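Local coordinates for protein superoxide dismutase (Methanothermobacter thermautotrophicus, PDB 1MA1) that uses one iron ion per subunit to destroy superoxide radicals, turning them into hydrogen peroxide and molecular oxygen, at residues A[5-13]-A[42-53]. Residues are numbered along the deposited sequence; the frame is centred on the assembly and turned at random.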
ATOM      1  N   GLU A   5      -2.863   9.328  34.907  1.00 57.22           N
ATOM      2  CA  GLU A   5      -1.928   8.239  34.510  1.00 58.00           C
ATOM      3  C   GLU A   5      -2.391   7.415  33.300  1.00 57.68           C
ATOM      4  O   GLU A   5      -3.589   7.349  32.997  1.00 58.20           O
ATOM      5  CB  GLU A   5      -1.668   7.310  35.697  1.00 57.83           C
ATOM      6  CG  GLU A   5      -0.364   7.623  36.399  1.00 61.07           C
ATOM      7  CD  GLU A   5       0.840   7.517  35.467  1.00 63.18           C
ATOM      8  OE1 GLU A   5       1.214   6.373  35.108  1.00 63.93           O
ATOM      9  OE2 GLU A   5       1.403   8.578  35.091  1.00 63.47           O
ATOM     10  N   LYS A   6      -1.426   6.790  32.615  1.00 54.80           N
ATOM     11  CA  LYS A   6      -1.592   6.346  31.234  1.00 51.36           C
ATOM     12  C   LYS A   6      -2.399   5.057  31.187  1.00 47.61           C
ATOM     13  O   LYS A   6      -2.586   4.400  32.204  1.00 48.94           O
ATOM     14  CB  LYS A   6      -0.223   6.109  30.592  1.00 53.36           C
ATOM     15  CG  LYS A   6       0.646   7.356  30.475  1.00 55.45           C
ATOM     16  CD  LYS A   6       0.024   8.399  29.531  1.00 57.26           C
ATOM     17  CE  LYS A   6       0.930   9.615  29.365  1.00 57.26           C
ATOM     18  NZ  LYS A   6       0.458  10.528  28.294  1.00 57.14           N
ATOM     19  N   LYS A   7      -2.869   4.686  30.003  1.00 42.13           N
ATOM     20  CA  LYS A   7      -3.685   3.497  29.872  1.00 36.21           C
ATOM     21  C   LYS A   7      -3.351   2.745  28.583  1.00 34.18           C
ATOM     22  O   LYS A   7      -2.911   3.340  27.597  1.00 33.50           O
ATOM     23  CB  LYS A   7      -5.156   3.899  29.937  1.00 34.61           C
ATOM     24  CG  LYS A   7      -6.107   2.736  30.052  1.00 37.54           C
ATOM     25  CD  LYS A   7      -7.429   3.132  30.704  1.00 36.98           C
ATOM     26  CE  LYS A   7      -8.184   4.165  29.892  1.00 37.74           C
ATOM     27  NZ  LYS A   7      -9.561   4.388  30.398  1.00 39.09           N
ATOM     28  N   PHE A   8      -3.526   1.428  28.603  1.00 31.79           N
ATOM     29  CA  PHE A   8      -2.938   0.564  27.581  1.00 28.79           C
ATOM     30  C   PHE A   8      -3.909  -0.483  27.072  1.00 28.08           C
ATOM     31  O   PHE A   8      -5.006  -0.642  27.599  1.00 30.63           O
ATOM     32  CB  PHE A   8      -1.696  -0.137  28.123  1.00 26.10           C
ATOM     33  CG  PHE A   8      -0.535   0.783  28.349  1.00 25.92           C
ATOM     34  CD1 PHE A   8       0.273   1.172  27.287  1.00 24.89           C
ATOM     35  CD2 PHE A   8      -0.265   1.302  29.622  1.00 25.49           C
ATOM     36  CE1 PHE A   8       1.336   2.065  27.484  1.00 21.27           C
ATOM     37  CE2 PHE A   8       0.791   2.196  29.830  1.00 19.73           C
ATOM     38  CZ  PHE A   8       1.589   2.573  28.760  1.00 21.37           C
ATOM     39  N   TYR A   9      -3.500  -1.199  26.039  1.00 26.72           N
ATOM     40  CA  TYR A   9      -4.348  -2.216  25.450  1.00 25.21           C
ATOM     41  C   TYR A   9      -4.211  -3.517  26.222  1.00 26.43           C
ATOM     42  O   TYR A   9      -3.133  -3.837  26.718  1.00 27.11           O
ATOM     43  CB  TYR A   9      -3.958  -2.424  23.986  1.00 20.41           C
ATOM     44  CG  TYR A   9      -4.382  -1.298  23.075  1.00 17.48           C
ATOM     45  CD1 TYR A   9      -5.729  -1.109  22.749  1.00 17.62           C
ATOM     46  CD2 TYR A   9      -3.440  -0.429  22.516  1.00 14.65           C
ATOM     47  CE1 TYR A   9      -6.121  -0.091  21.896  1.00 14.56           C
ATOM     48  CE2 TYR A   9      -3.823   0.591  21.663  1.00 11.58           C
ATOM     49  CZ  TYR A   9      -5.160   0.756  21.357  1.00 14.58           C
ATOM     50  OH  TYR A   9      -5.552   1.797  20.550  1.00 17.70           O
ATOM     51  N   GLU A  10      -5.305  -4.262  26.321  1.00 27.51           N
ATOM     52  CA  GLU A  10      -5.253  -5.628  26.832  1.00 29.93           C
ATOM     53  C   GLU A  10      -5.971  -6.621  25.929  1.00 28.46           C
ATOM     54  O   GLU A  10      -6.943  -6.274  25.251  1.00 30.33           O
ATOM     55  CB  GLU A  10      -5.854  -5.667  28.228  1.00 32.40           C
ATOM     56  CG  GLU A  10      -5.004  -4.942  29.252  1.00 38.39           C
ATOM     57  CD  GLU A  10      -5.703  -4.781  30.582  1.00 42.61           C
ATOM     58  OE1 GLU A  10      -5.043  -4.331  31.555  1.00 46.26           O
ATOM     59  OE2 GLU A  10      -6.913  -5.102  30.646  1.00 43.55           O
ATOM     60  N   LEU A  11      -5.496  -7.863  25.919  1.00 26.72           N
ATOM     61  CA  LEU A  11      -6.187  -8.919  25.193  1.00 24.77           C
ATOM     62  C   LEU A  11      -7.570  -9.122  25.791  1.00 25.53           C
ATOM     63  O   LEU A  11      -7.703  -9.486  26.957  1.00 26.06           O
ATOM     64  CB  LEU A  11      -5.400 -10.221  25.272  1.00 20.48           C
ATOM     65  CG  LEU A  11      -5.941 -11.350  24.389  1.00 22.03           C
ATOM     66  CD1 LEU A  11      -5.775 -10.960  22.904  1.00 17.94           C
ATOM     67  CD2 LEU A  11      -5.211 -12.662  24.684  1.00 18.86           C
ATOM     68  N   PRO A  12      -8.625  -8.876  25.005  1.00 25.98           N
ATOM     69  CA  PRO A  12      -9.984  -9.133  25.489  1.00 26.37           C
ATOM     70  C   PRO A  12     -10.239 -10.622  25.587  1.00 27.51           C
ATOM     71  O   PRO A  12      -9.716 -11.403  24.791  1.00 27.27           O
ATOM     72  CB  PRO A  12     -10.854  -8.458  24.444  1.00 24.33           C
ATOM     73  CG  PRO A  12     -10.068  -8.671  23.199  1.00 27.70           C
ATOM     74  CD  PRO A  12      -8.637  -8.383  23.620  1.00 26.58           C
ATOM     75  N   GLU A  13     -11.031 -11.024  26.570  1.00 29.53           N
ATOM     76  CA  GLU A  13     -11.479 -12.404  26.658  1.00 30.63           C
ATOM     77  C   GLU A  13     -12.383 -12.677  25.467  1.00 28.90           C
ATOM     78  O   GLU A  13     -13.049 -11.774  24.968  1.00 28.93           O
ATOM     79  CB  GLU A  13     -12.241 -12.604  27.959  1.00 35.67           C
ATOM     80  CG  GLU A  13     -11.611 -11.881  29.140  1.00 43.46           C
ATOM     81  CD  GLU A  13     -11.223 -12.826  30.261  1.00 50.21           C
ATOM     82  OE1 GLU A  13     -12.149 -13.431  30.845  1.00 54.26           O
ATOM     83  OE2 GLU A  13     -10.005 -12.970  30.559  1.00 52.49           O
ATOM     84  N   VAL A  42      -1.893  -6.316  20.490  1.00 15.62           N
ATOM     85  CA  VAL A  42      -1.852  -5.686  21.796  1.00 14.89           C
ATOM     86  C   VAL A  42      -0.449  -5.241  22.163  1.00 17.49           C
ATOM     87  O   VAL A  42      -0.241  -4.071  22.490  1.00 17.33           O
ATOM     88  CB  VAL A  42      -2.327  -6.628  22.884  1.00 15.55           C
ATOM     89  CG1 VAL A  42      -2.081  -5.991  24.260  1.00  3.60           C
ATOM     90  CG2 VAL A  42      -3.795  -6.987  22.636  1.00 12.23           C
ATOM     91  N   ASP A  43       0.516  -6.156  22.108  1.00 16.58           N
ATOM     92  CA  ASP A  43       1.872  -5.817  22.510  1.00 18.56           C
ATOM     93  C   ASP A  43       2.515  -4.830  21.550  1.00 20.93           C
ATOM     94  O   ASP A  43       3.246  -3.925  21.973  1.00 21.79           O
ATOM     95  CB  ASP A  43       2.742  -7.063  22.600  1.00 17.77           C
ATOM     96  CG  ASP A  43       2.151  -8.106  23.496  1.00 19.68           C
ATOM     97  OD1 ASP A  43       1.524  -7.748  24.529  1.00 21.29           O
ATOM     98  OD2 ASP A  43       2.325  -9.285  23.157  1.00 21.06           O
ATOM     99  N   GLY A  44       2.242  -5.004  20.256  1.00 21.29           N
ATOM    100  CA  GLY A  44       2.757  -4.082  19.254  1.00 20.20           C
ATOM    101  C   GLY A  44       2.325  -2.665  19.566  1.00 19.99           C
ATOM    102  O   GLY A  44       3.150  -1.753  19.679  1.00 18.59           O
ATOM    103  N   ALA A  45       1.018  -2.493  19.723  1.00 19.38           N
ATOM    104  CA  ALA A  45       0.439  -1.190  19.956  1.00 17.66           C
ATOM    105  C   ALA A  45       0.968  -0.601  21.260  1.00 19.36           C
ATOM    106  O   ALA A  45       1.260   0.596  21.330  1.00 19.12           O
ATOM    107  CB  ALA A  45      -1.084  -1.302  19.997  1.00 17.38           C
ATOM    108  N   ASN A  46       1.097  -1.429  22.298  1.00 18.80           N
ATOM    109  CA  ASN A  46       1.559  -0.917  23.585  1.00 18.99           C
ATOM    110  C   ASN A  46       3.035  -0.494  23.548  1.00 19.11           C
ATOM    111  O   ASN A  46       3.407   0.543  24.101  1.00 20.38           O
ATOM    112  CB  ASN A  46       1.351  -1.951  24.693  1.00 18.65           C
ATOM    113  CG  ASN A  46      -0.104  -2.046  25.150  1.00 21.32           C
ATOM    114  OD1 ASN A  46      -0.868  -1.069  25.095  1.00 21.14           O
ATOM    115  ND2 ASN A  46      -0.486  -3.220  25.633  1.00 16.79           N
ATOM    116  N   ALA A  47       3.876  -1.290  22.897  1.00 17.95           N
ATOM    117  CA  ALA A  47       5.290  -0.960  22.824  1.00 17.43           C
ATOM    118  C   ALA A  47       5.416   0.401  22.208  1.00 18.90           C
ATOM    119  O   ALA A  47       6.255   1.201  22.605  1.00 21.75           O
ATOM    120  CB  ALA A  47       6.032  -1.959  21.985  1.00 16.77           C
ATOM    121  N   LEU A  48       4.568   0.666  21.230  1.00 20.74           N
ATOM    122  CA  LEU A  48       4.677   1.875  20.436  1.00 20.41           C
ATOM    123  C   LEU A  48       4.166   3.055  21.245  1.00 21.70           C
ATOM    124  O   LEU A  48       4.747   4.140  21.219  1.00 22.52           O
ATOM    125  CB  LEU A  48       3.870   1.712  19.158  1.00 19.71           C
ATOM    126  CG  LEU A  48       3.960   2.841  18.154  1.00 21.52           C
ATOM    127  CD1 LEU A  48       5.402   3.104  17.777  1.00 20.77           C
ATOM    128  CD2 LEU A  48       3.168   2.440  16.946  1.00 24.47           C
ATOM    129  N   LEU A  49       3.077   2.839  21.974  1.00 21.69           N
ATOM    130  CA  LEU A  49       2.568   3.875  22.844  1.00 22.40           C
ATOM    131  C   LEU A  49       3.641   4.295  23.831  1.00 24.53           C
ATOM    132  O   LEU A  49       3.862   5.479  24.043  1.00 27.16           O
ATOM    133  CB  LEU A  49       1.324   3.400  23.595  1.00 20.95           C
ATOM    134  CG  LEU A  49       0.053   3.222  22.754  1.00 18.86           C
ATOM    135  CD1 LEU A  49      -1.096   2.764  23.630  1.00 18.38           C
ATOM    136  CD2 LEU A  49      -0.298   4.528  22.094  1.00 16.70           C
ATOM    137  N   ARG A  50       4.331   3.334  24.427  1.00 25.60           N
ATOM    138  CA  ARG A  50       5.371   3.671  25.383  1.00 27.58           C
ATOM    139  C   ARG A  50       6.521   4.436  24.719  1.00 29.05           C
ATOM    140  O   ARG A  50       7.059   5.402  25.281  1.00 31.91           O
ATOM    141  CB  ARG A  50       5.904   2.409  26.053  1.00 26.75           C
ATOM    142  CG  ARG A  50       4.963   1.818  27.082  1.00 28.94           C
ATOM    143  CD  ARG A  50       5.657   0.726  27.886  1.00 33.08           C
ATOM    144  NE  ARG A  50       6.086  -0.384  27.033  1.00 34.64           N
ATOM    145  CZ  ARG A  50       5.302  -1.402  26.690  1.00 34.56           C
ATOM    146  NH1 ARG A  50       4.046  -1.453  27.152  1.00 32.86           N
ATOM    147  NH2 ARG A  50       5.763  -2.340  25.866  1.00 31.20           N
ATOM    148  N   LYS A  51       6.889   4.006  23.520  1.00 28.07           N
ATOM    149  CA  LYS A  51       7.907   4.691  22.749  1.00 28.15           C
ATOM    150  C   LYS A  51       7.557   6.177  22.553  1.00 28.52           C
ATOM    151  O   LYS A  51       8.396   7.052  22.772  1.00 27.74           O
ATOM    152  CB  LYS A  51       8.059   3.997  21.404  1.00 27.54           C
ATOM    153  CG  LYS A  51       9.096   4.602  20.492  1.00 32.11           C
ATOM    154  CD  LYS A  51       9.005   3.974  19.092  1.00 35.47           C
ATOM    155  CE  LYS A  51      10.070   4.511  18.130  1.00 39.05           C
ATOM    156  NZ  LYS A  51      11.477   4.137  18.515  1.00 40.77           N
ATOM    157  N   LEU A  52       6.319   6.454  22.151  1.00 26.98           N
ATOM    158  CA  LEU A  52       5.894   7.817  21.917  1.00 26.67           C
ATOM    159  C   LEU A  52       5.795   8.601  23.219  1.00 28.50           C
ATOM    160  O   LEU A  52       6.110   9.788  23.250  1.00 27.93           O
ATOM    161  CB  LEU A  52       4.545   7.856  21.190  1.00 23.21           C
ATOM    162  CG  LEU A  52       4.504   7.387  19.724  1.00 23.84           C
ATOM    163  CD1 LEU A  52       3.103   7.579  19.213  1.00 19.98           C
ATOM    164  CD2 LEU A  52       5.479   8.144  18.844  1.00 19.48           C
ATOM    165  N   ASP A  53       5.357   7.942  24.291  1.00 31.04           N
ATOM    166  CA  ASP A  53       5.314   8.566  25.614  1.00 33.28           C
ATOM    167  C   ASP A  53       6.696   8.976  26.074  1.00 34.00           C
ATOM    168  O   ASP A  53       6.901  10.095  26.543  1.00 33.64           O
ATOM    169  CB  ASP A  53       4.726   7.615  26.653  1.00 34.57           C
ATOM    170  CG  ASP A  53       3.220   7.483  26.543  1.00 38.13           C
ATOM    171  OD1 ASP A  53       2.554   8.491  26.166  1.00 40.14           O
ATOM    172  OD2 ASP A  53       2.713   6.373  26.860  1.00 37.82           O
TER
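Asn46 binds Tyr9 through both ends of its amide, a case of a helix side chain pairing with the N-H and C=O of one residue much as a neighbouring backbone would. Tyr9 N donates to Asn46 OD1 at 2.8 Å, in the plane of the side-chain carbonyl and on a lone pair, with a nearly straight N-H...O angle of 169°. In return Asn46 ND2 donates a hydrogen bond to Tyr9 O at 2.9 Å; the acceptor lies almost in the amide plane, so the two bonds fix the rotation of the amide. Asn46 OD1 also meets the edge of the Phe8 ring, 3.3 Å from Phe8 CD1, with amide and ring planes 83° apart. With an alanine here, the N-H and C=O of Tyr9 would both probably lose their side-chain mates, and the extended segment would be held less firmly on the helix. Because CG of Tyr9 is anti to its carbonyl carbon (chi1 -73°), the ring reaches the helix, where CD2 rests 3.6 Å from Ala45 CB and CE2 meets Leu49 CD1. One turn along the helix from Asn46, Arg50 CG lies 3.7 Å from Phe8 CE1; one turn back, Val42 CG1 packs beside Tyr9 O. The N-terminal segment 5-13 lies in extended form along helix 27-57, the first arm of the alpha-hairpin domain of iron/manganese superoxide dismutases; helix 64-86, the other arm, supplies Val75 and Tyr78 against the Tyr9 ring. Nearer the chain start, Lys6 NZ and Asp53 OD1 form only a long salt bridge at 3.6 Å. Their stronger partners belong to the second subunit: Lys108 O accepts a hydrogen bond from Lys6, while Arg143 pairs with Asp53 OD2 and makes a cation-pi contact with Phe8. At the opposite end, Leu11 touches His34 and His38, its side chain about 10 Å from the iron.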